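Local coordinates for protein lectin CEL-I, N-acetyl-D-galactosamine-specific C-type (Cucumaria echinata, PDB 1WMZ) that binds N-acetylgalactosamine through a calcium ion, as an invertebrate C-type lectin with specificity for that sugar, at residues A[55-60]-A[112-117]; A[95-100]-A[120-125]. All coordinates share one frame; numbering follows the deposited sequence.

In the fold
Contacts 1 and 2 lie side by side in one C-type lectin domain, their centres about 10 Å apart, and meet through neighbouring antiparallel strands, 109-114 and 122-126. Two probable backbone hydrogen bonds join them: Arg115 N to Ala121 O at 2.9 Å and Gln113 O to Asn123 N at 2.9 Å. Contact 1 fits helix 51-64 against the end of strand 109-114 and the turn after it, whereas contact 2 fastens the long loop containing 95-100 across residues 120-125. Both end at the bound N-acetylgalactosamine: Arg115 from contact 1 takes its acetamido group, while Asn123 and Asp124 from contact 2 bind the calcium ion that holds the sugar hydroxyls O3 and O4.

Contact 1: residues A[55-60]-A[112-117]; sequences AYVFNY and GQFRHT. With NGA (2-acetamido-2-deoxy-beta-D-galactopyranose), chain E.
The rings of Phe58 and Phe114 meet their neighbours mostly through their edges. Phe58 N lies at the edge of the Phe114 ring, in its plane, 3.8 Å from CE1 of Phe114, and the nearly parallel indole of Trp122 packs against the same ring from the strand beside it. The Phe58 ring in turn directs its edge at the chain leaving the strand, with Phe114 CD1 also near its plane. In this C-type lectin fold the contact seats helix 51-64 on strand 109-114 and the turn after it.

Val57 supplies the aliphatic part. Its CG1, anti to the backbone N (chi1 174°), reaches Phe114 CE1 at 3.6 Å, the two side chains crossing at about a right angle. A compact branched residue suits this place because it lets the helix come close to the large ring, while Phe114 fills the interior between helix and sheet, where Leu71 and Ile73 also touch it. Phe58 sits nearer the surface and leaves the helix with CG anti to its N, which sends the ring toward the turn at Arg115 and His116. There CZ comes within 3.4 Å of His116 O, and CE1 lies 3.7 Å from Arg115 O; the slightly positive hydrogens of a ring edge make an aromatic residue a reasonable neighbour for two carbonyl oxygens.

The side chain of Arg115, whose carbonyl faces Phe58, serves the sugar. It leads away from the helix on an arm extended from CG to NE, long enough to bring its guanidinium edge to the acetamido group of the bound N-acetylgalactosamine. The sugar oxygen O7 lies in the guanidinium plane and is gripped twice, by Arg115 NE at 2.8 Å and by Arg115 NH2 at 3.0 Å, with N-H...O angles of 152° and 141°.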
# COMPACT_ATOMS: atom_id res chain seq x y z
N ALA A 55 -18.96 4.99 -11.13
CA ALA A 55 -19.93 3.94 -10.79
C ALA A 55 -19.43 3.11 -9.61
O ALA A 55 -20.19 2.77 -8.73
CB ALA A 55 -20.24 3.04 -11.99
N TYR A 56 -18.15 2.79 -9.59
CA TYR A 56 -17.59 2.03 -8.48
C TYR A 56 -17.73 2.77 -7.14
O TYR A 56 -18.17 2.19 -6.11
CB TYR A 56 -16.12 1.74 -8.75
CG TYR A 56 -15.48 1.10 -7.56
CD1 TYR A 56 -14.87 1.86 -6.59
CD2 TYR A 56 -15.56 -0.28 -7.39
CE1 TYR A 56 -14.34 1.28 -5.47
CE2 TYR A 56 -15.01 -0.88 -6.30
CZ TYR A 56 -14.41 -0.10 -5.33
OH TYR A 56 -13.83 -0.71 -4.20
N VAL A 57 -17.31 4.03 -7.13
CA VAL A 57 -17.34 4.86 -5.95
C VAL A 57 -18.80 5.00 -5.46
O VAL A 57 -19.09 4.81 -4.27
CB VAL A 57 -16.71 6.25 -6.21
CG1 VAL A 57 -16.87 7.16 -5.02
CG2 VAL A 57 -15.20 6.09 -6.53
N PHE A 58 -19.69 5.32 -6.38
CA PHE A 58 -21.11 5.52 -6.03
C PHE A 58 -21.71 4.21 -5.48
O PHE A 58 -22.37 4.21 -4.43
CB PHE A 58 -21.88 5.97 -7.28
CG PHE A 58 -23.36 6.17 -7.05
CD1 PHE A 58 -23.81 7.26 -6.32
CD2 PHE A 58 -24.29 5.29 -7.58
CE1 PHE A 58 -25.20 7.49 -6.12
CE2 PHE A 58 -25.66 5.50 -7.38
CZ PHE A 58 -26.11 6.60 -6.64
N ASN A 59 -21.45 3.11 -6.18
CA ASN A 59 -22.00 1.79 -5.81
C ASN A 59 -21.45 1.29 -4.48
O ASN A 59 -22.18 0.72 -3.69
CB ASN A 59 -21.78 0.76 -6.95
CG ASN A 59 -22.72 1.00 -8.14
OD1 ASN A 59 -23.83 1.52 -7.98
ND2 ASN A 59 -22.28 0.63 -9.32
N TYR A 60 -20.17 1.57 -4.19
CA TYR A 60 -19.57 1.29 -2.89
C TYR A 60 -20.27 2.09 -1.79
O TYR A 60 -20.68 1.55 -0.74
CB TYR A 60 -18.03 1.56 -2.96
CG TYR A 60 -17.23 1.47 -1.67
CD1 TYR A 60 -17.60 0.62 -0.63
CD2 TYR A 60 -16.07 2.22 -1.50
CE1 TYR A 60 -16.86 0.55 0.52
CE2 TYR A 60 -15.33 2.17 -0.32
CZ TYR A 60 -15.72 1.31 0.68
OH TYR A 60 -14.99 1.27 1.81
N GLY A 112 -16.83 19.94 -3.89
CA GLY A 112 -17.51 18.97 -4.69
C GLY A 112 -18.04 17.78 -3.91
O GLY A 112 -17.46 17.39 -2.93
N GLN A 113 -19.12 17.20 -4.39
CA GLN A 113 -19.77 16.07 -3.73
C GLN A 113 -20.72 15.36 -4.70
O GLN A 113 -21.28 16.00 -5.61
CB GLN A 113 -20.55 16.56 -2.49
CG GLN A 113 -21.66 17.61 -2.86
CD GLN A 113 -22.60 18.08 -1.70
OE1 GLN A 113 -23.69 18.61 -1.98
NE2 GLN A 113 -22.16 17.94 -0.46
N PHE A 114 -20.89 14.06 -4.52
CA PHE A 114 -21.88 13.27 -5.23
C PHE A 114 -23.23 13.51 -4.52
O PHE A 114 -23.29 13.46 -3.29
CB PHE A 114 -21.65 11.77 -5.03
CG PHE A 114 -20.54 11.14 -5.86
CD1 PHE A 114 -20.43 9.74 -5.88
CD2 PHE A 114 -19.61 11.90 -6.56
CE1 PHE A 114 -19.42 9.11 -6.62
CE2 PHE A 114 -18.60 11.27 -7.28
CZ PHE A 114 -18.51 9.88 -7.31
N ARG A 115 -24.28 13.71 -5.31
CA ARG A 115 -25.64 13.43 -4.87
C ARG A 115 -25.90 11.93 -4.72
O ARG A 115 -25.21 11.10 -5.32
CB ARG A 115 -26.64 14.00 -5.87
CG ARG A 115 -26.69 15.46 -5.88
CD ARG A 115 -27.61 15.98 -6.94
NE ARG A 115 -27.80 17.42 -6.82
CZ ARG A 115 -28.45 18.14 -7.73
NH1 ARG A 115 -28.96 17.55 -8.81
NH2 ARG A 115 -28.54 19.45 -7.59
N HIS A 116 -26.95 11.57 -3.96
CA HIS A 116 -27.34 10.17 -3.89
C HIS A 116 -28.19 9.69 -5.08
O HIS A 116 -28.50 8.52 -5.16
CB HIS A 116 -28.07 9.87 -2.56
CG HIS A 116 -29.49 10.36 -2.52
ND1 HIS A 116 -29.83 11.63 -2.09
CD2 HIS A 116 -30.65 9.74 -2.84
CE1 HIS A 116 -31.15 11.77 -2.15
NE2 HIS A 116 -31.67 10.65 -2.62
N THR A 117 -28.57 10.60 -5.98
CA THR A 117 -29.35 10.30 -7.18
C THR A 117 -28.55 10.46 -8.46
O THR A 117 -27.45 11.03 -8.47
CB THR A 117 -30.51 11.29 -7.29
OG1 THR A 117 -29.99 12.63 -7.27
CG2 THR A 117 -31.45 11.19 -6.10
C1 NGA E . -29.26 22.17 -4.80
C2 NGA E . -27.80 22.08 -4.29
C3 NGA E . -27.08 23.33 -3.85
C4 NGA E . -27.56 24.57 -4.53
C5 NGA E . -29.00 24.64 -4.97
C6 NGA E . -29.33 25.83 -5.89
C7 NGA E . -27.35 19.76 -3.72
C8 NGA E . -27.18 18.79 -2.59
N2 NGA E . -27.61 21.02 -3.34
O1 NGA E . -29.70 21.08 -5.62
O3 NGA E . -25.64 23.28 -3.79
O4 NGA E . -26.89 24.51 -5.80
O5 NGA E . -29.63 23.44 -5.39
O6 NGA E . -30.76 25.90 -5.86
O7 NGA E . -27.24 19.43 -4.89

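Contact 2: residues A[95-100]-A[120-125]; sequences TKWAGG and GAWNDN. With CA (calcium ion), chain G; NGA (2-acetamido-2-deoxy-beta-D-galactopyranose), chain E.
Lys96 O is approached by two groups of residues 120-125: Trp122 N donates a 2.8 Å hydrogen bond to it, nearly straight at its hydrogen, though the donor is tilted 27° from the carbonyl plane, and the CA-H of Ala121 adds a weaker contact. Trp122 O is used in return, accepting from Ala98 N at 2.9 Å on a lone pair. The two bonds form a single beta bridge between Trp97 and Trp122. Small side chains suit the flank, where Ala98 CB meets Ala121 CB at 3.7 Å.

The loop backbone covers one face of the Trp122 indole, with Lys96 N over its centre and Lys96 CB in CH-pi contact with the five-membered ring. Its edge also points into the face of Trp97, a T-shaped pair with planes at 77°; NE1 is hydrogen-bonded to Gln54 OE1. Trp122, Asn123 and Asp124 form the WND motif of C-type lectins, and the packing of Trp122 probably helps to position the two calcium ligands that follow it. Asn123 OD1 binds calcium at 2.5 Å, while its ND2 donates to sugar O3 at 3.0 Å and to Gln113 OE1. CG of Asp124, held between backbone N and carbonyl carbon (chi1 57°), lets OD1, at 2.4 Å, and the backbone O bind the same ion; OD2 accepts from Asn104 N. Sugar O3 and O4 with Gln101, Asp103 and Glu109 complete the site.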
# COMPACT_ATOMS: atom_id res chain seq x y z
N THR A 95 -15.96 14.58 -15.93
CA THR A 95 -16.86 15.30 -15.03
C THR A 95 -18.26 14.67 -15.13
O THR A 95 -18.59 14.00 -16.11
CB THR A 95 -16.94 16.82 -15.35
OG1 THR A 95 -17.30 16.97 -16.72
CG2 THR A 95 -15.59 17.52 -15.26
N LYS A 96 -19.06 14.87 -14.09
CA LYS A 96 -20.45 14.39 -14.04
C LYS A 96 -21.31 15.40 -13.26
O LYS A 96 -22.05 15.03 -12.34
CB LYS A 96 -20.54 12.99 -13.42
CG LYS A 96 -21.84 12.27 -13.73
CD LYS A 96 -22.02 10.97 -12.95
CE LYS A 96 -23.45 10.53 -12.85
NZ LYS A 96 -23.99 10.10 -14.18
N TRP A 97 -21.23 16.67 -13.63
CA TRP A 97 -22.01 17.69 -12.93
C TRP A 97 -23.53 17.44 -13.13
O TRP A 97 -23.98 17.07 -14.21
CB TRP A 97 -21.66 19.06 -13.45
CG TRP A 97 -20.32 19.54 -13.05
CD1 TRP A 97 -19.27 19.78 -13.88
CD2 TRP A 97 -19.90 19.92 -11.74
NE1 TRP A 97 -18.20 20.26 -13.16
CE2 TRP A 97 -18.56 20.37 -11.85
CE3 TRP A 97 -20.51 19.93 -10.48
CZ2 TRP A 97 -17.81 20.80 -10.74
CZ3 TRP A 97 -19.78 20.36 -9.39
CH2 TRP A 97 -18.43 20.78 -9.51
N ALA A 98 -24.30 17.59 -12.06
CA ALA A 98 -25.77 17.54 -12.16
C ALA A 98 -26.23 18.74 -12.98
O ALA A 98 -25.52 19.78 -13.08
CB ALA A 98 -26.39 17.59 -10.80
N GLY A 99 -27.42 18.61 -13.58
CA GLY A 99 -28.02 19.74 -14.28
C GLY A 99 -28.11 20.94 -13.36
O GLY A 99 -28.60 20.84 -12.23
N GLY A 100 -27.63 22.08 -13.85
CA GLY A 100 -27.66 23.34 -13.11
C GLY A 100 -26.47 23.59 -12.20
O GLY A 100 -26.41 24.64 -11.50
N GLY A 120 -24.81 9.46 -8.80
CA GLY A 120 -23.81 10.25 -8.11
C GLY A 120 -23.48 11.57 -8.78
O GLY A 120 -22.40 12.10 -8.53
N ALA A 121 -24.42 12.13 -9.56
CA ALA A 121 -24.19 13.44 -10.20
C ALA A 121 -23.67 14.48 -9.22
O ALA A 121 -24.11 14.54 -8.06
CB ALA A 121 -25.49 13.95 -10.84
N TRP A 122 -22.73 15.31 -9.68
CA TRP A 122 -21.99 16.16 -8.78
C TRP A 122 -22.67 17.50 -8.52
O TRP A 122 -23.35 18.07 -9.41
CB TRP A 122 -20.61 16.47 -9.31
CG TRP A 122 -19.74 15.32 -9.69
CD1 TRP A 122 -19.95 13.98 -9.47
CD2 TRP A 122 -18.47 15.42 -10.33
NE1 TRP A 122 -18.90 13.24 -9.99
CE2 TRP A 122 -17.99 14.11 -10.54
CE3 TRP A 122 -17.72 16.50 -10.83
CZ2 TRP A 122 -16.76 13.85 -11.14
CZ3 TRP A 122 -16.50 16.23 -11.44
CH2 TRP A 122 -16.03 14.92 -11.57
N ASN A 123 -22.40 18.02 -7.35
CA ASN A 123 -22.84 19.33 -6.89
C ASN A 123 -21.69 20.03 -6.19
O ASN A 123 -20.87 19.41 -5.52
CB ASN A 123 -23.98 19.20 -5.90
CG ASN A 123 -24.36 20.51 -5.29
OD1 ASN A 123 -24.66 21.46 -6.04
ND2 ASN A 123 -24.37 20.60 -3.95
N ASP A 124 -21.63 21.35 -6.32
CA ASP A 124 -20.77 22.12 -5.45
C ASP A 124 -21.55 22.60 -4.24
O ASP A 124 -22.67 23.08 -4.41
CB ASP A 124 -20.13 23.32 -6.18
CG ASP A 124 -21.15 24.27 -6.80
OD1 ASP A 124 -22.29 23.83 -7.10
OD2 ASP A 124 -20.84 25.44 -7.07
N ASN A 125 -20.98 22.49 -3.05
CA ASN A 125 -21.62 22.91 -1.81
C ASN A 125 -20.64 23.72 -0.90
O ASN A 125 -19.47 23.91 -1.26
CB ASN A 125 -22.19 21.66 -1.11
CG ASN A 125 -23.48 21.94 -0.33
OD1 ASN A 125 -23.61 22.99 0.31
ND2 ASN A 125 -24.37 21.00 -0.33
CA CA G . -24.42 23.94 -5.91
C1 NGA E . -29.26 22.17 -4.80
C2 NGA E . -27.80 22.08 -4.29
C3 NGA E . -27.08 23.33 -3.85
C4 NGA E . -27.56 24.57 -4.53
C5 NGA E . -29.00 24.64 -4.97
C6 NGA E . -29.33 25.83 -5.89
C7 NGA E . -27.35 19.76 -3.72
C8 NGA E . -27.18 18.79 -2.59
N2 NGA E . -27.61 21.02 -3.34
O1 NGA E . -29.70 21.08 -5.62
O3 NGA E . -25.64 23.28 -3.79
O4 NGA E . -26.89 24.51 -5.80
O5 NGA E . -29.63 23.44 -5.39
O6 NGA E . -30.76 25.90 -5.86
O7 NGA E . -27.24 19.43 -4.89